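Local coordinates for protein putative alpha-L-fucosidase (PDB 3GZA) that probably hydrolyses alpha-L-fucosidic linkages as a family 29 glycoside hydrolase, in which a catalytic barrel is joined to a beta-sandwich domain, at residues N43-P47 with W133-L137; G130-N134 with F181-A185; V227-W232 with L255-D259; C231-F235 with E381-Q385. One frame throughout, in Å; residues are numbered along the deposited sequence.

Overall arrangement
From the N terminus, interaction 1 brings the region of helix 40-45 against the loop that follows barrel strand 124-129, closing a long excursion of the chain. Interaction 2 begins on the stretch where interaction 1 ends, with W133 and N134 common to both, and ties that loop to the one after the next barrel strand, 178-181. Interactions 3 and 4 open after these have closed; about 9 Å apart between centres, they share C231 and W232 and also touch through D259 O and T234 OG1. Interaction 3 is a short closure onto the end of helix 251-257, whereas interaction 4 reaches 146 residues ahead to the C-terminal beta-sandwich, across the chain's centre from interaction 1.

Interaction 1. Residues N43-P47 with W133-L137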
# COMPACT_ATOMS: atom_id res chain seq x y z
N ASN A 43 3.89 16.53 5.43
CA ASN A 43 3.25 15.23 5.63
C ASN A 43 2.44 14.77 4.44
O ASN A 43 2.37 13.56 4.16
CB ASN A 43 2.32 15.26 6.86
CG ASN A 43 1.78 13.91 7.22
OD1 ASN A 43 2.55 12.95 7.49
ND2 ASN A 43 0.47 13.81 7.27
N ARG A 44 1.73 15.69 3.78
CA ARG A 44 0.87 15.32 2.65
C ARG A 44 1.67 14.81 1.47
O ARG A 44 1.14 14.04 0.68
CB ARG A 44 0.04 16.54 2.21
CG ARG A 44 -1.05 16.94 3.18
CD ARG A 44 -1.60 18.34 2.86
NE ARG A 44 -2.77 18.63 3.64
CZ ARG A 44 -3.49 19.75 3.51
NH1 ARG A 44 -3.08 20.68 2.71
NH2 ARG A 44 -4.60 19.92 4.20
N ILE A 45 2.94 15.18 1.36
CA ILE A 45 3.72 14.86 0.14
C ILE A 45 5.02 14.08 0.38
O ILE A 45 5.80 13.90 -0.54
CB ILE A 45 3.93 16.08 -0.77
CG1 ILE A 45 4.88 17.09 -0.13
CG2 ILE A 45 2.59 16.73 -1.17
CD1 ILE A 45 5.37 18.17 -1.14
N ASN A 46 5.20 13.56 1.59
CA ASN A 46 6.39 12.76 1.96
C ASN A 46 5.90 11.48 2.61
O ASN A 46 5.54 11.47 3.79
CB ASN A 46 7.29 13.54 2.92
CG ASN A 46 8.06 14.61 2.25
OD1 ASN A 46 9.19 14.39 1.78
ND2 ASN A 46 7.51 15.85 2.26
N PRO A 47 5.81 10.38 1.84
CA PRO A 47 5.33 9.16 2.43
C PRO A 47 6.16 8.77 3.68
O PRO A 47 7.36 9.04 3.78
CB PRO A 47 5.50 8.13 1.30
CG PRO A 47 5.51 8.92 0.06
CD PRO A 47 6.20 10.21 0.43
N TRP A 133 -5.94 13.73 0.54
CA TRP A 133 -4.49 13.60 0.51
C TRP A 133 -4.13 12.16 0.88
O TRP A 133 -4.64 11.59 1.85
CB TRP A 133 -3.83 14.55 1.54
CG TRP A 133 -4.49 15.88 1.63
CD1 TRP A 133 -5.44 16.25 2.53
CD2 TRP A 133 -4.30 17.02 0.76
NE1 TRP A 133 -5.87 17.54 2.27
CE2 TRP A 133 -5.17 18.03 1.19
CE3 TRP A 133 -3.45 17.29 -0.32
CZ2 TRP A 133 -5.23 19.28 0.58
CZ3 TRP A 133 -3.51 18.53 -0.94
CH2 TRP A 133 -4.42 19.51 -0.49
N ASN A 134 -3.25 11.54 0.09
CA ASN A 134 -2.73 10.21 0.40
C ASN A 134 -1.31 10.19 -0.09
O ASN A 134 -1.05 10.14 -1.31
CB ASN A 134 -3.58 9.14 -0.27
CG ASN A 134 -3.15 7.74 0.09
OD1 ASN A 134 -1.92 7.47 0.23
ND2 ASN A 134 -4.15 6.82 0.27
N SER A 135 -0.38 10.38 0.84
CA SER A 135 1.01 10.49 0.46
C SER A 135 1.55 9.21 -0.15
O SER A 135 2.30 9.25 -1.11
CB SER A 135 1.87 10.92 1.63
OG SER A 135 1.85 9.97 2.67
N LEU A 136 1.13 8.08 0.38
CA LEU A 136 1.65 6.80 -0.15
C LEU A 136 1.26 6.62 -1.60
O LEU A 136 2.10 6.21 -2.42
CB LEU A 136 1.10 5.60 0.65
CG LEU A 136 1.65 4.26 0.16
CD1 LEU A 136 3.17 4.09 0.47
CD2 LEU A 136 0.73 3.17 0.77
N LEU A 137 -0.02 6.83 -1.91
CA LEU A 137 -0.61 6.54 -3.20
C LEU A 137 -0.54 7.65 -4.21
O LEU A 137 -0.95 7.47 -5.33
CB LEU A 137 -2.05 6.07 -3.06
CG LEU A 137 -2.24 4.80 -2.22
CD1 LEU A 137 -3.71 4.44 -2.25
CD2 LEU A 137 -1.38 3.62 -2.73
O HOH W 1 3.04 10.98 4.89
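The contact lays a loop of the TIM barrel, following strand 124-129, against helix 40-45, and a cation-pi stack opens it. W133 offers the indole face on which the guanidinium of R44 lies flat, planes at 14°, with R44 CZ 3.7 Å from the centroid of the five-membered ring. R44 CD adds a CH-pi contact 3.9 Å from the centroid of the W133 six-membered ring. Arginine suits because its flat cation stacks while NE makes a salt bridge to E83. N134 turns away. S135 is small enough to fit against the 43-47 backbone, its CB 3.3 Å from R44 O, while its OG meets water 1 at 2.7 Å. Water 1 also hydrogen-bonds N43 O and N46 O, both at 2.8 Å, with more acceptors in reach than protons. P47 CG lies 3.4 Å from S135 O and P47 CB 4.3 Å from L136 CA; P47 and L136 pack on W157 of the second subunit. L137 completes an Asx motif: L137 N donates to N134 OD1 at 2.9 Å.

Interaction 2. Residues G130-N134 with F181-A185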
# COMPACT_ATOMS: atom_id res chain seq x y z
N GLY A 130 -10.10 10.54 5.52
CA GLY A 130 -9.35 11.47 4.68
C GLY A 130 -9.05 10.81 3.35
O GLY A 130 -8.33 9.80 3.27
N ILE A 131 -9.67 11.29 2.28
CA ILE A 131 -9.44 10.81 0.91
C ILE A 131 -8.81 11.88 0.01
O ILE A 131 -8.46 11.61 -1.14
CB ILE A 131 -10.77 10.33 0.23
CG1 ILE A 131 -11.77 11.47 -0.01
CG2 ILE A 131 -11.43 9.25 1.04
CD1 ILE A 131 -12.91 11.02 -0.83
N ARG A 132 -8.66 13.10 0.53
CA ARG A 132 -8.17 14.22 -0.25
C ARG A 132 -6.65 14.19 -0.47
O ARG A 132 -6.16 14.62 -1.53
CB ARG A 132 -8.57 15.52 0.47
CG ARG A 132 -8.21 16.78 -0.24
CD ARG A 132 -8.82 18.01 0.40
NE ARG A 132 -8.61 19.19 -0.46
CZ ARG A 132 -8.60 20.45 -0.02
NH1 ARG A 132 -8.81 20.72 1.25
NH2 ARG A 132 -8.40 21.45 -0.85
N TRP A 133 -5.94 13.73 0.54
CA TRP A 133 -4.49 13.60 0.51
C TRP A 133 -4.13 12.16 0.88
O TRP A 133 -4.64 11.59 1.85
CB TRP A 133 -3.83 14.55 1.54
CG TRP A 133 -4.49 15.88 1.63
CD1 TRP A 133 -5.44 16.25 2.53
CD2 TRP A 133 -4.30 17.02 0.76
NE1 TRP A 133 -5.87 17.54 2.27
CE2 TRP A 133 -5.17 18.03 1.19
CE3 TRP A 133 -3.45 17.29 -0.32
CZ2 TRP A 133 -5.23 19.28 0.58
CZ3 TRP A 133 -3.51 18.53 -0.94
CH2 TRP A 133 -4.42 19.51 -0.49
N ASN A 134 -3.25 11.54 0.09
CA ASN A 134 -2.73 10.21 0.40
C ASN A 134 -1.31 10.19 -0.09
O ASN A 134 -1.05 10.14 -1.31
CB ASN A 134 -3.58 9.14 -0.27
CG ASN A 134 -3.15 7.74 0.09
OD1 ASN A 134 -1.92 7.47 0.23
ND2 ASN A 134 -4.15 6.82 0.27
N PHE A 181 -15.60 13.61 5.96
CA PHE A 181 -14.51 13.54 5.01
C PHE A 181 -13.64 14.77 5.12
O PHE A 181 -14.18 15.90 5.17
CB PHE A 181 -15.06 13.44 3.60
CG PHE A 181 -15.78 12.15 3.33
CD1 PHE A 181 -15.05 11.04 2.99
CD2 PHE A 181 -17.16 12.08 3.31
CE1 PHE A 181 -15.68 9.82 2.69
CE2 PHE A 181 -17.79 10.83 3.05
CZ PHE A 181 -17.03 9.73 2.75
N ASP A 182 -12.32 14.58 5.15
CA ASP A 182 -11.34 15.69 5.22
C ASP A 182 -11.48 16.62 4.04
O ASP A 182 -11.04 16.31 2.96
CB ASP A 182 -9.92 15.08 5.26
CG ASP A 182 -8.83 16.10 5.21
OD1 ASP A 182 -9.09 17.30 5.51
OD2 ASP A 182 -7.68 15.67 4.90
N GLY A 183 -12.01 17.80 4.29
CA GLY A 183 -12.26 18.71 3.19
C GLY A 183 -13.35 18.26 2.24
O GLY A 183 -13.43 18.75 1.12
N GLY A 184 -14.20 17.34 2.70
CA GLY A 184 -15.31 16.78 1.92
C GLY A 184 -14.82 15.68 0.99
O GLY A 184 -13.66 15.32 1.00
N ALA A 185 -15.74 15.21 0.14
CA ALA A 185 -15.45 14.12 -0.80
C ALA A 185 -15.60 14.61 -2.24
O ALA A 185 -15.79 13.82 -3.17
CB ALA A 185 -16.34 12.92 -0.49
O HOH W 2 -11.38 13.73 2.14
O HOH W 3 -8.03 19.08 3.70
O HOH W 4 -7.25 13.51 3.25
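Water carries most of the polar traffic between two loops that follow adjacent parallel strands of the TIM barrel, segment 181-185 starting on the last residue of its strand. Water 2 accepts from I131 N (3.0 Å) and donates to D182 O (2.7 Å). Water 4 joins W133 N (3.0 Å) to D182 OD2 (2.8 Å), and water 3 accepts from R132 NH1 and W133 NE1, both at 3.0 Å, while donating to D182 OD1 (2.8 Å); R132 NE donates to N141 OD1. A carboxylate suits D182 because each oxygen can accept from a different water; OD2 also lies by the indole edge, 3.3 Å from W133 CD1. Packing is direct too: G130 CA sits 3.7 Å from D182 CB, and R132 CB 3.6 Å from D182 O. I131 CD1 gives apolar contact, 3.9 Å from A185 CB and 4.4 Å from F181 CD1. A type II turn, closed by G184 N to F181 O at 2.9 Å, places G183 at positive phi, where glycine is favoured. G183 N binds a buffer molecule, consistent with a pocket here. D182 pairs through its backbone with I129 and F181 with Y209 of adjacent strand 207-209, while helix 148-171 covers I131 and F181.

Interaction 3. Residues V227-W232 with L255-D259; sequences VEYPCW and LKHGD
Extended loop 227-232 runs past the C-terminal end of helix 251-257, and its NH groups take up carbonyls of the last turn, a helix C terminus followed by a positive-phi glycine. CA atoms pair E228 with K256 (5.3 Å), C231 with H257 (4.3 Å) and W232 with G258 (4.8 Å). V227 CB lies 3.9 Å from K256 O. E228 (phi/psi -90/180, chi1 and chi2 m) donates from N to K256 O at 3.2 Å, and its CB makes a CH-pi contact 3.7 Å from the H257 ring centroid. Y229 (-134/134) points away. A cis peptide precedes P230 (-67/158), whose O accepts from H257 ND1 at 2.7 Å. Histidine (rotamer m, chi2 -82°) fits because ND1 donates here while H257 NE2 meets water 5 at 2.8 Å. C231 (-134/109) makes a CA-H...O contact, CA to H257 O 3.4 Å, and W232 (-101/155, chi1 -49°, chi2 100°) donates from N to that oxygen at 2.8 Å and 175°. G258, first after the helix, has phi/psi 73/-170, and a CB there would clash with W232 O. Beyond the two segments, V227 and C231 pack on A268 of strand 264-273, while Y229 and W232 touch Y386 and R384 of strand 383-392, in the sandwich domain.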
# COMPACT_ATOMS: atom_id res chain seq x y z
N VAL A 227 -18.86 30.48 16.34
CA VAL A 227 -19.52 30.97 15.14
C VAL A 227 -19.82 32.44 15.40
O VAL A 227 -19.69 32.93 16.50
CB VAL A 227 -20.79 30.18 14.79
CG1 VAL A 227 -20.45 28.75 14.36
CG2 VAL A 227 -21.84 30.18 15.94
N GLU A 228 -20.32 33.15 14.40
CA GLU A 228 -20.69 34.53 14.57
C GLU A 228 -22.15 34.62 15.00
O GLU A 228 -22.80 33.59 15.21
CB GLU A 228 -20.39 35.31 13.31
CG GLU A 228 -18.91 35.34 12.96
CD GLU A 228 -18.08 36.03 14.01
OE1 GLU A 228 -18.46 37.16 14.38
OE2 GLU A 228 -17.04 35.50 14.43
N TYR A 229 -22.64 35.83 15.19
CA TYR A 229 -24.03 36.06 15.60
C TYR A 229 -24.66 37.17 14.77
O TYR A 229 -24.02 38.22 14.60
CB TYR A 229 -24.09 36.33 17.13
CG TYR A 229 -25.55 36.32 17.58
CD1 TYR A 229 -26.16 35.10 17.89
CD2 TYR A 229 -26.30 37.48 17.63
CE1 TYR A 229 -27.47 35.05 18.20
CE2 TYR A 229 -27.66 37.44 17.94
CZ TYR A 229 -28.24 36.21 18.24
OH TYR A 229 -29.57 36.14 18.56
N PRO A 230 -25.89 36.97 14.26
CA PRO A 230 -26.76 35.80 14.40
C PRO A 230 -26.20 34.58 13.69
O PRO A 230 -25.33 34.71 12.81
CB PRO A 230 -28.08 36.24 13.74
CG PRO A 230 -27.69 37.27 12.79
CD PRO A 230 -26.56 38.01 13.44
N CYS A 231 -26.64 33.39 14.11
CA CYS A 231 -26.24 32.15 13.46
C CYS A 231 -27.48 31.28 13.23
O CYS A 231 -28.08 30.79 14.17
CB CYS A 231 -25.21 31.36 14.26
SG CYS A 231 -24.62 29.92 13.39
N TRP A 232 -27.87 31.15 11.96
CA TRP A 232 -29.05 30.40 11.54
C TRP A 232 -28.64 29.05 11.00
O TRP A 232 -27.55 28.89 10.49
CB TRP A 232 -29.76 31.16 10.40
CG TRP A 232 -29.99 32.60 10.69
CD1 TRP A 232 -29.22 33.66 10.23
CD2 TRP A 232 -31.04 33.18 11.45
NE1 TRP A 232 -29.73 34.83 10.69
CE2 TRP A 232 -30.84 34.58 11.45
CE3 TRP A 232 -32.13 32.65 12.13
CZ2 TRP A 232 -31.69 35.45 12.11
CZ3 TRP A 232 -32.96 33.52 12.82
CH2 TRP A 232 -32.76 34.91 12.78
N LEU A 255 -20.97 31.03 5.90
CA LEU A 255 -20.69 29.90 6.84
C LEU A 255 -20.84 30.29 8.29
O LEU A 255 -21.42 29.56 9.09
CB LEU A 255 -19.30 29.33 6.59
CG LEU A 255 -19.07 28.68 5.23
CD1 LEU A 255 -17.58 28.43 5.05
CD2 LEU A 255 -19.90 27.37 5.06
N LYS A 256 -20.37 31.49 8.63
CA LYS A 256 -20.39 31.99 9.98
C LYS A 256 -21.75 32.36 10.54
O LYS A 256 -21.95 32.33 11.77
CB LYS A 256 -19.46 33.22 10.05
CG LYS A 256 -17.98 32.83 9.96
CD LYS A 256 -17.04 34.03 9.83
CE LYS A 256 -15.57 33.55 9.78
NZ LYS A 256 -14.70 34.65 9.36
N HIS A 257 -22.66 32.76 9.65
CA HIS A 257 -23.98 33.25 10.02
C HIS A 257 -25.15 32.40 9.52
O HIS A 257 -26.24 32.51 10.07
CB HIS A 257 -24.19 34.69 9.48
CG HIS A 257 -23.36 35.74 10.16
ND1 HIS A 257 -23.72 36.31 11.36
CD2 HIS A 257 -22.18 36.33 9.81
CE1 HIS A 257 -22.80 37.20 11.72
NE2 HIS A 257 -21.86 37.25 10.78
N GLY A 258 -24.98 31.68 8.42
CA GLY A 258 -26.10 31.03 7.75
C GLY A 258 -26.97 32.06 7.03
O GLY A 258 -26.61 33.25 6.90
N ASP A 259 -28.14 31.63 6.55
CA ASP A 259 -29.02 32.47 5.80
C ASP A 259 -30.42 32.19 6.30
O ASP A 259 -31.00 31.14 6.04
CB ASP A 259 -28.88 32.14 4.31
CG ASP A 259 -29.80 32.93 3.42
OD1 ASP A 259 -30.62 33.77 3.87
OD2 ASP A 259 -29.70 32.66 2.18
O HOH W 5 -19.55 38.66 11.52

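Interaction 4. Residues C231-F235 with E381-Q385; sequences CWSTF and ERIRQ
Here the TIM barrel meets the C-terminal F5/8 type C beta-sandwich. The nearest CA pair, W232 and E381, is 7.5 Å apart, so the join depends on side chains reaching across to the other segment's backbone and side chains. E381, just before strand 383-392, has the most surface covered. With phi/psi -96/96 and chi values of -77°, 165° and 2°, it extends its carboxylate to S233, at the entry to strand 234-235. S233 N donates to E381 OE1 at 2.8 Å and 175°, and S233 OG donates to E381 OE2 at 2.6 Å. Serine (phi/psi -86/-20, rotamer m) suits the place because its short hydroxyl reaches OE2 while the backbone NH binds OE1. N310 also donates to OE2. W232 is the other main partner. At phi/psi -101/155, chi1 -49° and chi2 100°, it brings its CA to 3.5 Å from E381 OE1 and projects its indole between the domains. W232 CZ3 lies 3.5 Å from I383 O (I383 -72/128), near the ring plane, and W232 CH2 is 3.6 Å from R384 CD. R384 (-115/-29; chi1 and chi2 m, chi3 t, chi4 82°) holds its CZ 5.5 Å from the centroid of the W232 six-membered ring, at most a weak cation-pi attraction. T234 (-78/154, rotamer p), whose OG1 hydrogen-bonds D259 O, joins through water 6, which donates to T234 OG1 at 2.7 Å and E381 OE1 at 2.8 Å.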
# COMPACT_ATOMS: atom_id res chain seq x y z
N CYS A 231 -26.64 33.39 14.11
CA CYS A 231 -26.24 32.15 13.46
C CYS A 231 -27.48 31.28 13.23
O CYS A 231 -28.08 30.79 14.17
CB CYS A 231 -25.21 31.36 14.26
SG CYS A 231 -24.62 29.92 13.39
N TRP A 232 -27.87 31.15 11.96
CA TRP A 232 -29.05 30.40 11.54
C TRP A 232 -28.64 29.05 11.00
O TRP A 232 -27.55 28.89 10.49
CB TRP A 232 -29.76 31.16 10.40
CG TRP A 232 -29.99 32.60 10.69
CD1 TRP A 232 -29.22 33.66 10.23
CD2 TRP A 232 -31.04 33.18 11.45
NE1 TRP A 232 -29.73 34.83 10.69
CE2 TRP A 232 -30.84 34.58 11.45
CE3 TRP A 232 -32.13 32.65 12.13
CZ2 TRP A 232 -31.69 35.45 12.11
CZ3 TRP A 232 -32.96 33.52 12.82
CH2 TRP A 232 -32.76 34.91 12.78
N SER A 233 -29.54 28.09 11.06
CA SER A 233 -29.29 26.75 10.55
C SER A 233 -29.59 26.60 9.08
O SER A 233 -29.10 25.68 8.45
CB SER A 233 -30.17 25.71 11.24
OG SER A 233 -29.82 25.59 12.61
N THR A 234 -30.40 27.51 8.56
CA THR A 234 -30.84 27.52 7.19
C THR A 234 -29.75 28.05 6.25
O THR A 234 -28.87 28.82 6.66
CB THR A 234 -32.16 28.22 7.08
OG1 THR A 234 -32.12 29.49 7.75
CG2 THR A 234 -33.26 27.34 7.67
N PHE A 235 -29.84 27.61 4.99
CA PHE A 235 -28.75 27.79 4.05
C PHE A 235 -29.31 27.82 2.64
O PHE A 235 -30.33 27.19 2.37
CB PHE A 235 -27.73 26.63 4.31
CG PHE A 235 -26.29 27.01 4.08
CD1 PHE A 235 -25.68 27.92 4.94
CD2 PHE A 235 -25.57 26.53 2.98
CE1 PHE A 235 -24.39 28.29 4.73
CE2 PHE A 235 -24.25 26.91 2.78
CZ PHE A 235 -23.68 27.80 3.64
N GLU A 381 -36.53 27.41 12.95
CA GLU A 381 -36.09 28.65 13.53
C GLU A 381 -37.17 29.68 13.24
O GLU A 381 -37.23 30.31 12.17
CB GLU A 381 -34.68 29.00 12.99
CG GLU A 381 -33.68 28.12 13.71
CD GLU A 381 -32.30 28.03 13.10
OE1 GLU A 381 -32.03 28.71 12.07
OE2 GLU A 381 -31.49 27.27 13.67
N ARG A 382 -38.05 29.86 14.22
CA ARG A 382 -39.19 30.75 14.06
C ARG A 382 -38.93 32.16 14.56
O ARG A 382 -39.46 33.11 14.01
CB ARG A 382 -40.41 30.19 14.80
CG ARG A 382 -40.70 28.79 14.35
CD ARG A 382 -41.91 28.18 15.00
NE ARG A 382 -42.29 26.95 14.31
CZ ARG A 382 -43.53 26.46 14.26
NH1 ARG A 382 -44.53 27.07 14.87
NH2 ARG A 382 -43.79 25.36 13.58
N ILE A 383 -38.13 32.27 15.61
CA ILE A 383 -37.81 33.55 16.22
C ILE A 383 -36.86 34.32 15.30
O ILE A 383 -35.87 33.77 14.83
CB ILE A 383 -37.16 33.34 17.63
CG1 ILE A 383 -38.19 32.76 18.61
CG2 ILE A 383 -36.59 34.68 18.20
CD1 ILE A 383 -37.56 32.40 19.98
N ARG A 384 -37.22 35.57 15.00
CA ARG A 384 -36.39 36.45 14.17
C ARG A 384 -35.87 37.66 14.91
O ARG A 384 -34.84 38.19 14.53
CB ARG A 384 -37.17 36.89 12.94
CG ARG A 384 -37.34 35.77 11.91
CD ARG A 384 -36.02 35.32 11.36
NE ARG A 384 -36.18 34.29 10.34
CZ ARG A 384 -36.46 34.52 9.07
NH1 ARG A 384 -36.69 35.77 8.64
NH2 ARG A 384 -36.57 33.49 8.23
N GLN A 385 -36.59 38.14 15.92
CA GLN A 385 -36.14 39.27 16.74
C GLN A 385 -36.70 39.05 18.14
O GLN A 385 -37.87 38.71 18.29
CB GLN A 385 -36.69 40.61 16.22
CG GLN A 385 -36.20 41.09 14.83
CD GLN A 385 -34.78 41.65 14.82
OE1 GLN A 385 -34.25 42.06 15.85
NE2 GLN A 385 -34.18 41.71 13.64
O HOH W 6 -33.37 30.17 10.05